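VIN1 (Oscarella pearsei, PDB 6BFI) binds actin filaments and may play a role in cell-cell adhesion, as a sponge member of the vinculin/alpha-catenin family. Local coordinates at residues M1-I14 with I116-R128. Numbering follows the deposited sequence.
Sequences MPVKFHTKTLESVI and INGMSDLLMCADR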
ATOM      1  N   MET A   1      16.103  24.295  13.351  1.00107.47           N
ATOM      2  CA  MET A   1      14.707  23.905  13.520  1.00105.74           C
ATOM      3  C   MET A   1      13.911  24.187  12.249  1.00 99.33           C
ATOM      4  O   MET A   1      13.462  25.313  12.029  1.00101.31           O
ATOM      5  CB  MET A   1      14.090  24.634  14.713  1.00111.42           C
ATOM      6  CG  MET A   1      14.826  24.401  16.020  1.00118.95           C
ATOM      7  SD  MET A   1      14.998  25.913  16.986  1.00123.07           S
ATOM      8  CE  MET A   1      15.868  26.954  15.816  1.00121.58           C
ATOM      9  N   PRO A   2      13.740  23.165  11.415  1.00 91.59           N
ATOM     10  CA  PRO A   2      13.055  23.361  10.133  1.00 82.23           C
ATOM     11  C   PRO A   2      11.573  23.649  10.317  1.00 73.14           C
ATOM     12  O   PRO A   2      10.973  23.361  11.354  1.00 75.17           O
ATOM     13  CB  PRO A   2      13.268  22.027   9.405  1.00 83.15           C
ATOM     14  CG  PRO A   2      14.394  21.353  10.133  1.00 88.06           C
ATOM     15  CD  PRO A   2      14.269  21.800  11.555  1.00 94.15           C
ATOM     16  N   VAL A   3      10.982  24.232   9.271  1.00 66.05           N
ATOM     17  CA  VAL A   3       9.552  24.506   9.278  1.00 59.28           C
ATOM     18  C   VAL A   3       8.787  23.188   9.271  1.00 58.63           C
ATOM     19  O   VAL A   3       9.218  22.197   8.665  1.00 57.34           O
ATOM     20  CB  VAL A   3       9.168  25.395   8.080  1.00 54.20           C
ATOM     21  CG1 VAL A   3       9.516  24.715   6.760  1.00 51.08           C
ATOM     22  CG2 VAL A   3       7.691  25.767   8.134  1.00 51.28           C
ATOM     23  N   LYS A   4       7.651  23.165   9.965  1.00 58.54           N
ATOM     24  CA  LYS A   4       6.859  21.957  10.130  1.00 57.21           C
ATOM     25  C   LYS A   4       5.445  22.172   9.607  1.00 53.00           C
ATOM     26  O   LYS A   4       4.893  23.274   9.684  1.00 52.32           O
ATOM     27  CB  LYS A   4       6.804  21.529  11.604  1.00 57.03           C
ATOM     28  CG  LYS A   4       8.157  21.199  12.217  1.00 57.43           C
ATOM     29  CD  LYS A   4       8.776  19.979  11.560  1.00 57.98           C
ATOM     30  CE  LYS A   4      10.103  19.619  12.207  1.00 64.10           C
ATOM     31  NZ  LYS A   4      10.671  18.363  11.637  1.00 67.31           N
ATOM     32  N   PHE A   5       4.861  21.093   9.066  1.00 53.15           N
ATOM     33  CA  PHE A   5       3.466  21.112   8.636  1.00 55.90           C
ATOM     34  C   PHE A   5       2.808  19.750   8.819  1.00 58.70           C
ATOM     35  O   PHE A   5       1.936  19.374   8.030  1.00 62.11           O
ATOM     36  CB  PHE A   5       3.329  21.563   7.174  1.00 57.48           C
ATOM     37  CG  PHE A   5       4.622  21.566   6.412  1.00 53.89           C
ATOM     38  CD1 PHE A   5       5.220  20.376   6.023  1.00 54.67           C
ATOM     39  CD2 PHE A   5       5.235  22.761   6.073  1.00 51.33           C
ATOM     40  CE1 PHE A   5       6.411  20.380   5.314  1.00 55.38           C
ATOM     41  CE2 PHE A   5       6.423  22.773   5.367  1.00 52.30           C
ATOM     42  CZ  PHE A   5       7.013  21.582   4.987  1.00 55.28           C
ATOM     43  N   HIS A   6       3.210  19.005   9.850  1.00 61.93           N
ATOM     44  CA  HIS A   6       2.633  17.702  10.156  1.00 62.36           C
ATOM     45  C   HIS A   6       1.288  17.805  10.862  1.00 57.97           C
ATOM     46  O   HIS A   6       0.702  16.770  11.198  1.00 59.58           O
ATOM     47  CB  HIS A   6       3.604  16.887  11.017  1.00 63.87           C
ATOM     48  CG  HIS A   6       4.008  17.574  12.285  1.00 67.35           C
ATOM     49  ND1 HIS A   6       3.495  17.227  13.516  1.00 66.86           N
ATOM     50  CD2 HIS A   6       4.873  18.591  12.510  1.00 68.43           C
ATOM     51  CE1 HIS A   6       4.029  17.998  14.446  1.00 68.48           C
ATOM     52  NE2 HIS A   6       4.867  18.835  13.862  1.00 71.53           N
ATOM     53  N   THR A   7       0.784  19.017  11.073  1.00 58.31           N
ATOM     54  CA  THR A   7      -0.424  19.265  11.842  1.00 58.41           C
ATOM     55  C   THR A   7      -1.316  20.232  11.075  1.00 59.54           C
ATOM     56  O   THR A   7      -0.823  21.186  10.464  1.00 59.96           O
ATOM     57  CB  THR A   7      -0.061  19.820  13.233  1.00 61.58           C
ATOM     58  OG1 THR A   7       0.178  18.733  14.139  1.00 62.91           O
ATOM     59  CG2 THR A   7      -1.154  20.705  13.788  1.00 66.18           C
ATOM     60  N   LYS A   8      -2.628  19.967  11.091  1.00 59.29           N
ATOM     61  CA  LYS A   8      -3.574  20.823  10.380  1.00 60.10           C
ATOM     62  C   LYS A   8      -3.529  22.263  10.879  1.00 63.73           C
ATOM     63  O   LYS A   8      -3.768  23.193  10.103  1.00 63.90           O
ATOM     64  CB  LYS A   8      -4.991  20.264  10.508  1.00 59.40           C
ATOM     65  CG  LYS A   8      -5.202  18.947   9.785  1.00 64.69           C
ATOM     66  CD  LYS A   8      -6.586  18.379  10.062  1.00 69.43           C
ATOM     67  CE  LYS A   8      -6.818  17.093   9.290  1.00 62.75           C
ATOM     68  NZ  LYS A   8      -8.179  16.543   9.539  1.00 77.59           N
ATOM     69  N   THR A   9      -3.237  22.466  12.165  1.00 63.33           N
ATOM     70  CA  THR A   9      -3.057  23.822  12.674  1.00 65.33           C
ATOM     71  C   THR A   9      -1.797  24.460  12.101  1.00 64.16           C
ATOM     72  O   THR A   9      -1.807  25.638  11.717  1.00 69.83           O
ATOM     73  CB  THR A   9      -3.002  23.807  14.202  1.00 64.01           C
ATOM     74  OG1 THR A   9      -4.240  23.304  14.719  1.00 62.57           O
ATOM     75  CG2 THR A   9      -2.758  25.207  14.747  1.00 60.56           C
ATOM     76  N   LEU A  10      -0.703  23.694  12.036  1.00 62.61           N
ATOM     77  CA  LEU A  10       0.539  24.201  11.462  1.00 61.59           C
ATOM     78  C   LEU A  10       0.335  24.657  10.024  1.00 58.97           C
ATOM     79  O   LEU A  10       0.640  25.801   9.676  1.00 51.78           O
ATOM     80  CB  LEU A  10       1.624  23.127  11.532  1.00 59.51           C
ATOM     81  CG  LEU A  10       2.473  23.083  12.800  1.00 58.82           C
ATOM     82  CD1 LEU A  10       3.359  21.851  12.800  1.00 61.23           C
ATOM     83  CD2 LEU A  10       3.315  24.340  12.907  1.00 56.50           C
ATOM     84  N   GLU A  11      -0.179  23.767   9.172  1.00 62.22           N
ATOM     85  CA  GLU A  11      -0.433  24.131   7.782  1.00 61.37           C
ATOM     86  C   GLU A  11      -1.433  25.274   7.684  1.00 61.67           C
ATOM     87  O   GLU A  11      -1.246  26.213   6.897  1.00 57.49           O
ATOM     88  CB  GLU A  11      -0.930  22.907   7.013  1.00 62.73           C
ATOM     89  CG  GLU A  11      -1.600  23.227   5.687  1.00 65.99           C
ATOM     90  CD  GLU A  11      -2.162  21.992   5.008  1.00 69.59           C
ATOM     91  OE1 GLU A  11      -1.589  20.895   5.190  1.00 67.27           O
ATOM     92  OE2 GLU A  11      -3.179  22.118   4.294  1.00 72.84           O
ATOM     93  N   SER A  12      -2.491  25.223   8.496  1.00 66.51           N
ATOM     94  CA  SER A  12      -3.544  26.232   8.425  1.00 66.88           C
ATOM     95  C   SER A  12      -3.010  27.625   8.723  1.00 64.08           C
ATOM     96  O   SER A  12      -3.439  28.605   8.104  1.00 57.05           O
ATOM     97  CB  SER A  12      -4.678  25.871   9.382  1.00 65.79           C
ATOM     98  OG  SER A  12      -5.692  26.860   9.368  1.00 70.27           O
ATOM     99  N   VAL A  13      -2.076  27.735   9.661  1.00 57.48           N
ATOM    100  CA  VAL A  13      -1.497  29.029  10.026  1.00 59.86           C
ATOM    101  C   VAL A  13      -0.383  29.443   9.074  1.00 60.61           C
ATOM    102  O   VAL A  13      -0.340  30.580   8.605  1.00 61.83           O
ATOM    103  CB  VAL A  13      -1.004  28.995  11.492  1.00 64.34           C
ATOM    104  CG1 VAL A  13      -0.082  30.174  11.770  1.00 53.98           C
ATOM    105  CG2 VAL A  13      -2.179  28.984  12.461  1.00 61.38           C
ATOM    106  N   ILE A  14       0.532  28.531   8.773  1.00 58.38           N
ATOM    107  CA  ILE A  14       1.743  28.882   8.040  1.00 57.78           C
ATOM    108  C   ILE A  14       1.467  29.104   6.554  1.00 60.55           C
ATOM    109  O   ILE A  14       2.128  29.935   5.915  1.00 59.55           O
ATOM    110  CB  ILE A  14       2.821  27.802   8.268  1.00 57.69           C
ATOM    111  CG1 ILE A  14       3.266  27.822   9.734  1.00 65.93           C
ATOM    112  CG2 ILE A  14       4.013  27.993   7.342  1.00 54.41           C
ATOM    113  CD1 ILE A  14       4.369  26.842  10.052  1.00 69.24           C
ATOM    114  N   ILE A 116       8.138  32.860   8.955  1.00 61.78           N
ATOM    115  CA  ILE A 116       7.723  31.496   8.641  1.00 60.96           C
ATOM    116  C   ILE A 116       8.331  30.517   9.638  1.00 60.84           C
ATOM    117  O   ILE A 116       7.615  29.794  10.345  1.00 64.55           O
ATOM    118  CB  ILE A 116       8.111  31.136   7.197  1.00 60.65           C
ATOM    119  CG1 ILE A 116       7.517  32.147   6.214  1.00 62.32           C
ATOM    120  CG2 ILE A 116       7.646  29.730   6.854  1.00 48.82           C
ATOM    121  CD1 ILE A 116       7.936  31.918   4.775  1.00 58.21           C
ATOM    122  N   ASN A 117       9.666  30.483   9.712  1.00 62.07           N
ATOM    123  CA  ASN A 117      10.325  29.574  10.645  1.00 64.14           C
ATOM    124  C   ASN A 117       9.931  29.881  12.085  1.00 64.67           C
ATOM    125  O   ASN A 117       9.727  28.965  12.893  1.00 71.04           O
ATOM    126  CB  ASN A 117      11.842  29.652  10.472  1.00 68.53           C
ATOM    127  CG  ASN A 117      12.312  29.060   9.156  1.00 69.36           C
ATOM    128  OD1 ASN A 117      11.643  28.207   8.571  1.00 71.81           O
ATOM    129  ND2 ASN A 117      13.471  29.504   8.686  1.00 66.64           N
ATOM    130  N   GLY A 118       9.798  31.166  12.417  1.00 64.53           N
ATOM    131  CA  GLY A 118       9.460  31.549  13.778  1.00 63.77           C
ATOM    132  C   GLY A 118       8.062  31.125  14.184  1.00 61.83           C
ATOM    133  O   GLY A 118       7.857  30.619  15.292  1.00 61.55           O
ATOM    134  N   MET A 119       7.079  31.337  13.306  1.00 60.78           N
ATOM    135  CA  MET A 119       5.739  30.823  13.577  1.00 64.57           C
ATOM    136  C   MET A 119       5.760  29.309  13.720  1.00 63.38           C
ATOM    137  O   MET A 119       5.121  28.751  14.628  1.00 65.17           O
ATOM    138  CB  MET A 119       4.772  31.244  12.470  1.00 67.56           C
ATOM    139  CG  MET A 119       4.270  32.675  12.591  1.00 76.35           C
ATOM    140  SD  MET A 119       3.241  33.176  11.195  1.00 80.02           S
ATOM    141  CE  MET A 119       1.764  33.736  12.040  1.00 87.12           C
ATOM    142  N   SER A 120       6.507  28.628  12.844  1.00 58.90           N
ATOM    143  CA  SER A 120       6.625  27.177  12.944  1.00 62.88           C
ATOM    144  C   SER A 120       7.115  26.754  14.323  1.00 65.88           C
ATOM    145  O   SER A 120       6.525  25.874  14.958  1.00 66.90           O
ATOM    146  CB  SER A 120       7.561  26.644  11.863  1.00 63.47           C
ATOM    147  OG  SER A 120       7.814  25.265  12.070  1.00 54.76           O
ATOM    148  N   ASP A 121       8.198  27.370  14.806  1.00 67.56           N
ATOM    149  CA  ASP A 121       8.723  27.003  16.118  1.00 73.75           C
ATOM    150  C   ASP A 121       7.735  27.347  17.225  1.00 72.14           C
ATOM    151  O   ASP A 121       7.573  26.580  18.186  1.00 75.86           O
ATOM    152  CB  ASP A 121      10.065  27.693  16.360  1.00 79.68           C
ATOM    153  CG  ASP A 121      11.118  27.289  15.349  1.00 80.29           C
ATOM    154  OD1 ASP A 121      11.022  26.172  14.802  1.00 82.85           O
ATOM    155  OD2 ASP A 121      12.046  28.089  15.106  1.00 85.70           O
ATOM    156  N   LEU A 122       7.065  28.498  17.103  1.00 67.38           N
ATOM    157  CA  LEU A 122       6.084  28.911  18.103  1.00 66.63           C
ATOM    158  C   LEU A 122       5.001  27.856  18.281  1.00 66.80           C
ATOM    159  O   LEU A 122       4.655  27.489  19.411  1.00 68.60           O
ATOM    160  CB  LEU A 122       5.465  30.251  17.707  1.00 66.17           C
ATOM    161  CG  LEU A 122       5.787  31.435  18.615  1.00 68.98           C
ATOM    162  CD1 LEU A 122       4.921  32.631  18.255  1.00 72.15           C
ATOM    163  CD2 LEU A 122       5.593  31.048  20.067  1.00 68.28           C
ATOM    164  N   LEU A 123       4.450  27.355  17.175  1.00 61.88           N
ATOM    165  CA  LEU A 123       3.478  26.273  17.290  1.00 66.48           C
ATOM    166  C   LEU A 123       4.134  24.949  17.670  1.00 66.46           C
ATOM    167  O   LEU A 123       3.471  24.082  18.257  1.00 69.24           O
ATOM    168  CB  LEU A 123       2.703  26.130  15.979  1.00 65.63           C
ATOM    169  CG  LEU A 123       1.869  27.352  15.578  1.00 61.75           C
ATOM    170  CD1 LEU A 123       1.428  27.266  14.123  1.00 58.32           C
ATOM    171  CD2 LEU A 123       0.662  27.498  16.494  1.00 60.73           C
ATOM    172  N   MET A 124       5.430  24.794  17.387  1.00 65.25           N
ATOM    173  CA  MET A 124       6.096  23.510  17.573  1.00 63.32           C
ATOM    174  C   MET A 124       6.469  23.237  19.024  1.00 67.08           C
ATOM    175  O   MET A 124       6.542  22.069  19.418  1.00 69.16           O
ATOM    176  CB  MET A 124       7.348  23.426  16.698  1.00 65.47           C
ATOM    177  CG  MET A 124       7.129  22.681  15.397  1.00 67.37           C
ATOM    178  SD  MET A 124       6.342  21.077  15.643  1.00 76.06           S
ATOM    179  CE  MET A 124       7.555  20.241  16.661  1.00 78.90           C
ATOM    180  N   CYS A 125       6.733  24.266  19.833  1.00 67.19           N
ATOM    181  CA  CYS A 125       6.964  23.985  21.249  1.00 77.77           C
ATOM    182  C   CYS A 125       5.679  23.509  21.924  1.00 79.94           C
ATOM    183  O   CYS A 125       5.710  22.609  22.774  1.00 74.17           O
ATOM    184  CB  CYS A 125       7.551  25.207  21.959  1.00 83.65           C
ATOM    185  SG  CYS A 125       6.661  26.761  21.755  1.00 90.94           S
ATOM    186  N   ALA A 126       4.537  24.078  21.530  1.00 78.23           N
ATOM    187  CA  ALA A 126       3.252  23.582  22.012  1.00 74.54           C
ATOM    188  C   ALA A 126       3.003  22.153  21.538  1.00 74.40           C
ATOM    189  O   ALA A 126       2.608  21.284  22.326  1.00 75.92           O
ATOM    190  CB  ALA A 126       2.128  24.510  21.548  1.00 72.22           C
ATOM    191  N   ASP A 127       3.230  21.893  20.244  1.00 70.94           N
ATOM    192  CA  ASP A 127       3.038  20.541  19.723  1.00 69.05           C
ATOM    193  C   ASP A 127       3.931  19.537  20.446  1.00 71.21           C
ATOM    194  O   ASP A 127       3.507  18.412  20.738  1.00 72.83           O
ATOM    195  CB  ASP A 127       3.308  20.513  18.217  1.00 66.13           C
ATOM    196  CG  ASP A 127       2.977  19.169  17.590  1.00 78.96           C
ATOM    197  OD1 ASP A 127       1.817  18.982  17.167  1.00 77.41           O
ATOM    198  OD2 ASP A 127       3.873  18.298  17.521  1.00 66.70           O
ATOM    199  N   ARG A 128       5.171  19.931  20.748  1.00 74.32           N
ATOM    200  CA  ARG A 128       6.068  19.056  21.495  1.00 76.74           C
ATOM    201  C   ARG A 128       5.558  18.824  22.910  1.00 77.24           C
ATOM    202  O   ARG A 128       5.704  17.722  23.451  1.00 79.55           O
ATOM    203  CB  ARG A 128       7.477  19.645  21.527  1.00 78.14           C
ATOM    204  CG  ARG A 128       8.287  19.403  20.267  1.00 83.75           C
ATOM    205  CD  ARG A 128       9.683  19.981  20.403  1.00 90.50           C
ATOM    206  NE  ARG A 128       9.656  21.435  20.524  1.00 95.15           N
ATOM    207  CZ  ARG A 128      10.719  22.181  20.800  1.00 98.73           C
ATOM    208  NH1 ARG A 128      11.901  21.609  20.990  1.00100.16           N
ATOM    209  NH2 ARG A 128      10.601  23.499  20.890  1.00 99.69           N
TER
HETATM  210  O   HOH W   1      12.665  25.723   7.505  1.00 53.66           O
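Lys4 N donates a bent hydrogen bond to Ser120 OG (3.0 Å), a direct polar link between the N-terminal arm and helix 102-145. Ser120 OG, anti to its own backbone nitrogen (chi1 172°), reaches out to the arm and also lies against Val3 CA. One turn earlier, a water accepts from Val3 N and donates to Asn117 OD1, each at 2.9 Å. Toward the C-terminal end of 116-128 the His6 ring points its NE2-H almost straight at Met124 SD (3.2 Å, 170°), a weak bond made at the ring edge. Asp127 OD2 meets the same edge at His6 CE1 (3.1 Å), the carboxylate standing nearly perpendicular to the ring. Asp127 OD1 takes a weak, long bond from Thr7 OG1; its stronger partner is Arg178, in a salt bridge. The Lys4 chain lays CG against Met124 CG (3.7 Å), then bends away at chi2 and carries NZ to Thr252.

Apolar packing joins helix 8-14 to helix 116-128, nearly antiparallel at 153°, their axes approaching to 10.3 Å. Leu10 CD2 sits against Leu123 CB (3.6 Å), Val13 bridges Leu123 CD1 and Met119 CE, and Ile14 CD1 rests on Ser120 CA and CB. Val3 CG2 and Ile14 CG2 both approach Ile116 CG2, while Leu54 of helix 41-59 backs Met119 and Leu123.

The contact thus joins two helices of an N-terminal helical bundle through an aliphatic seam, and lays the N-terminal arm, extended over its first four residues, alongside through sparse polar links; the neighbouring carboxylate, its charge partly offset by Arg178, would probably favour a protonated imidazole.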